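Local coordinates for iron-regulated outer membrane protein (Neisseria meningitidis, PDB 4B7O), which is an outer-membrane TonB-dependent iron transporter, probably carrying siderophore-bound iron across the outer membrane through a plugged beta-barrel, at residues 457-468 with 481-492. Residues are numbered along the deposited sequence; the frame is centred on the assembly and turned at random.
Sequences GFTLTGGLRYDR and SSNLNPSFGVIW
W492 brings the CE3 corner of its indole to the ring edge of F458, meeting F458 CD2 at 3.8 Å near the phenyl plane, with the two side chains crossing at about a right angle. The far end of the same phenyl, CZ, reaches the branch of V490, placed there by a chi1 of -166° that sets CG anti to the backbone N. Farther along, L484 CD2 lies at the edge of the Y466 ring, 3.6 Å from Y466 CD1. The tyrosine hydroxyl ends beside S482, where OG makes a weak hydrogen bond to OH, and S482 CB sits in plane at the edge of the R468 guanidinium. On the same face, L460 CD2 lies 3.6 Å from V490 CG1, while L484 CD1 packs on L464 CG. The largely apolar part from F458 and W492 to L484 is consistent with the outward, lipid-facing side of the barrel.

Polar groups gather on the other face. D467 OD1 accepts R465 NE at 2.8 Å in a salt bridge, and N485 ND2 adds a weak bond to it at 3.0 Å, with the amide turned 62° from the carboxylate. The arginine also binds N383; N485 OD1 takes R536 NE, and its ND2 also meets S508. A water ties D467 O to N483 OD1.

Paired backbone hydrogen bonds run from T459–I491 to D467–N483, holding the strands antiparallel at 163°. They form a beta hairpin of the TonB-dependent barrel, flanked by strand 441-455 next to 458-468 and by strand 498-509 next to 481-492. A156, in the plug-domain range, accepts a hydrogen bond from R465 and meets S487 through a weak one, consistent with this face lying toward the plug.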
# COMPACT_ATOMS: atom_id res chain seq x y z
N GLY A 457 25.18 -11.33 -20.43
CA GLY A 457 24.04 -10.47 -20.63
C GLY A 457 22.71 -11.18 -20.64
O GLY A 457 21.70 -10.54 -20.82
N PHE A 458 22.70 -12.49 -20.49
CA PHE A 458 21.45 -13.24 -20.49
C PHE A 458 21.16 -13.81 -19.10
O PHE A 458 21.91 -14.68 -18.63
CB PHE A 458 21.47 -14.41 -21.46
CG PHE A 458 20.08 -14.97 -21.72
CD1 PHE A 458 19.51 -15.91 -20.86
CD2 PHE A 458 19.29 -14.43 -22.75
CE1 PHE A 458 18.21 -16.33 -21.07
CE2 PHE A 458 18.01 -14.87 -22.99
CZ PHE A 458 17.45 -15.81 -22.14
N THR A 459 20.07 -13.38 -18.47
CA THR A 459 19.77 -13.82 -17.09
C THR A 459 18.50 -14.60 -17.04
O THR A 459 17.45 -14.14 -17.50
CB THR A 459 19.74 -12.69 -16.05
OG1 THR A 459 20.90 -11.86 -16.21
CG2 THR A 459 19.83 -13.28 -14.68
N LEU A 460 18.56 -15.81 -16.52
CA LEU A 460 17.37 -16.62 -16.47
C LEU A 460 17.14 -16.84 -14.99
O LEU A 460 18.11 -17.00 -14.22
CB LEU A 460 17.66 -17.94 -17.12
CG LEU A 460 16.57 -18.92 -17.51
CD1 LEU A 460 16.72 -20.27 -16.88
CD2 LEU A 460 15.12 -18.42 -17.41
N THR A 461 15.87 -16.86 -14.60
CA THR A 461 15.43 -16.97 -13.23
C THR A 461 14.29 -17.97 -13.20
O THR A 461 13.31 -17.82 -13.93
CB THR A 461 14.94 -15.58 -12.76
OG1 THR A 461 16.03 -14.65 -12.82
CG2 THR A 461 14.41 -15.62 -11.35
N GLY A 462 14.41 -19.03 -12.40
CA GLY A 462 13.30 -19.99 -12.34
C GLY A 462 13.05 -20.22 -10.85
O GLY A 462 13.98 -20.16 -10.03
N GLY A 463 11.81 -20.47 -10.48
CA GLY A 463 11.64 -20.70 -9.06
C GLY A 463 10.37 -21.37 -8.73
O GLY A 463 9.44 -21.41 -9.56
N LEU A 464 10.28 -21.87 -7.51
CA LEU A 464 9.05 -22.57 -7.10
C LEU A 464 8.73 -22.17 -5.67
O LEU A 464 9.66 -22.01 -4.87
CB LEU A 464 9.27 -24.09 -7.18
CG LEU A 464 8.11 -25.08 -7.05
CD1 LEU A 464 6.91 -24.71 -7.93
CD2 LEU A 464 8.61 -26.49 -7.41
N ARG A 465 7.44 -22.03 -5.36
CA ARG A 465 6.98 -21.77 -4.01
C ARG A 465 5.98 -22.78 -3.60
O ARG A 465 5.10 -23.13 -4.39
CB ARG A 465 6.23 -20.43 -3.88
CG ARG A 465 7.12 -19.25 -3.86
CD ARG A 465 6.25 -18.00 -3.68
NE ARG A 465 5.66 -17.95 -2.34
CZ ARG A 465 6.35 -17.64 -1.25
NH1 ARG A 465 7.65 -17.28 -1.30
NH2 ARG A 465 5.71 -17.67 -0.09
N TYR A 466 6.04 -23.13 -2.33
CA TYR A 466 5.02 -23.90 -1.69
C TYR A 466 4.29 -22.96 -0.72
O TYR A 466 4.88 -22.47 0.20
CB TYR A 466 5.69 -25.07 -0.94
CG TYR A 466 4.66 -25.92 -0.33
CD1 TYR A 466 3.69 -26.53 -1.12
CD2 TYR A 466 4.57 -26.04 1.06
CE1 TYR A 466 2.69 -27.28 -0.57
CE2 TYR A 466 3.55 -26.79 1.64
CZ TYR A 466 2.62 -27.41 0.81
OH TYR A 466 1.61 -28.16 1.34
N ASP A 467 3.01 -22.70 -0.96
CA ASP A 467 2.25 -21.74 -0.15
C ASP A 467 1.15 -22.48 0.55
O ASP A 467 0.33 -23.12 -0.12
CB ASP A 467 1.60 -20.67 -1.04
CG ASP A 467 2.52 -19.46 -1.32
OD1 ASP A 467 3.29 -19.50 -2.33
OD2 ASP A 467 2.44 -18.45 -0.57
N ARG A 468 1.14 -22.44 1.89
CA ARG A 468 0.13 -23.14 2.70
C ARG A 468 -0.63 -22.15 3.59
O ARG A 468 -0.00 -21.37 4.35
CB ARG A 468 0.79 -24.22 3.56
CG ARG A 468 -0.20 -25.02 4.39
CD ARG A 468 0.16 -26.50 4.53
NE ARG A 468 -0.83 -27.19 5.38
CZ ARG A 468 -1.96 -27.77 4.95
NH1 ARG A 468 -2.26 -27.81 3.66
NH2 ARG A 468 -2.79 -28.34 5.83
N SER A 481 -5.41 -25.13 2.76
CA SER A 481 -5.12 -25.46 1.36
C SER A 481 -3.67 -25.22 1.22
O SER A 481 -3.05 -24.64 2.12
CB SER A 481 -5.88 -24.57 0.39
OG SER A 481 -6.33 -25.33 -0.73
N SER A 482 -3.12 -25.70 0.12
CA SER A 482 -1.76 -25.35 -0.23
C SER A 482 -1.72 -25.35 -1.73
O SER A 482 -2.64 -25.87 -2.37
CB SER A 482 -0.77 -26.34 0.37
OG SER A 482 -1.15 -27.66 0.04
N ASN A 483 -0.71 -24.70 -2.29
CA ASN A 483 -0.54 -24.65 -3.74
C ASN A 483 0.97 -24.66 -4.02
O ASN A 483 1.77 -24.22 -3.19
CB ASN A 483 -1.14 -23.38 -4.36
CG ASN A 483 -2.61 -23.15 -4.06
OD1 ASN A 483 -3.02 -23.07 -2.91
ND2 ASN A 483 -3.41 -22.98 -5.12
N LEU A 484 1.35 -25.15 -5.20
CA LEU A 484 2.73 -24.99 -5.72
C LEU A 484 2.74 -23.86 -6.75
O LEU A 484 1.92 -23.85 -7.67
CB LEU A 484 3.20 -26.30 -6.40
CG LEU A 484 4.04 -27.30 -5.58
CD1 LEU A 484 5.37 -26.75 -5.08
CD2 LEU A 484 3.25 -27.84 -4.40
N ASN A 485 3.66 -22.93 -6.62
CA ASN A 485 3.66 -21.82 -7.54
C ASN A 485 4.97 -21.66 -8.27
O ASN A 485 5.98 -21.33 -7.64
CB ASN A 485 3.30 -20.53 -6.83
CG ASN A 485 1.96 -20.59 -6.14
OD1 ASN A 485 0.87 -20.67 -6.76
ND2 ASN A 485 2.03 -20.49 -4.86
N PRO A 486 4.97 -21.94 -9.59
CA PRO A 486 6.18 -21.94 -10.41
C PRO A 486 6.38 -20.62 -11.07
O PRO A 486 5.42 -20.02 -11.52
CB PRO A 486 5.88 -23.00 -11.47
CG PRO A 486 4.42 -23.00 -11.63
CD PRO A 486 3.85 -22.63 -10.29
N SER A 487 7.60 -20.15 -11.13
CA SER A 487 7.80 -18.91 -11.84
C SER A 487 9.11 -18.91 -12.63
O SER A 487 10.10 -19.51 -12.18
CB SER A 487 7.80 -17.75 -10.83
OG SER A 487 8.95 -17.82 -10.00
N PHE A 488 9.11 -18.22 -13.78
CA PHE A 488 10.39 -17.94 -14.48
C PHE A 488 10.37 -16.62 -15.22
O PHE A 488 9.33 -16.11 -15.59
CB PHE A 488 10.83 -19.16 -15.38
CG PHE A 488 10.04 -19.33 -16.69
CD1 PHE A 488 8.67 -19.29 -16.73
CD2 PHE A 488 10.72 -19.54 -17.90
CE1 PHE A 488 7.96 -19.42 -17.93
CE2 PHE A 488 10.04 -19.68 -19.11
CZ PHE A 488 8.66 -19.63 -19.12
N GLY A 489 11.52 -16.03 -15.40
CA GLY A 489 11.63 -14.83 -16.18
C GLY A 489 13.02 -14.71 -16.76
O GLY A 489 13.95 -15.41 -16.33
N VAL A 490 13.18 -13.88 -17.78
CA VAL A 490 14.51 -13.66 -18.31
C VAL A 490 14.83 -12.18 -18.36
O VAL A 490 13.96 -11.38 -18.56
CB VAL A 490 14.72 -14.34 -19.68
CG1 VAL A 490 14.24 -15.79 -19.65
CG2 VAL A 490 13.97 -13.58 -20.79
N ILE A 491 16.08 -11.81 -18.16
CA ILE A 491 16.47 -10.49 -18.56
C ILE A 491 17.56 -10.60 -19.58
O ILE A 491 18.50 -11.31 -19.35
CB ILE A 491 16.92 -9.65 -17.36
CG1 ILE A 491 15.69 -9.30 -16.54
CG2 ILE A 491 17.62 -8.37 -17.81
CD1 ILE A 491 15.93 -9.38 -15.03
N TRP A 492 17.39 -9.91 -20.71
CA TRP A 492 18.34 -9.93 -21.84
C TRP A 492 18.95 -8.59 -21.98
O TRP A 492 18.28 -7.61 -22.32
CB TRP A 492 17.60 -10.32 -23.14
CG TRP A 492 18.40 -10.24 -24.43
CD1 TRP A 492 17.94 -9.79 -25.66
CD2 TRP A 492 19.81 -10.60 -24.67
NE1 TRP A 492 18.92 -9.87 -26.62
CE2 TRP A 492 20.06 -10.36 -26.09
CE3 TRP A 492 20.83 -11.14 -23.91
CZ2 TRP A 492 21.31 -10.62 -26.69
CZ3 TRP A 492 22.07 -11.40 -24.51
CH2 TRP A 492 22.30 -11.16 -25.89
O HOH W 1 -2.17 -21.89 -0.71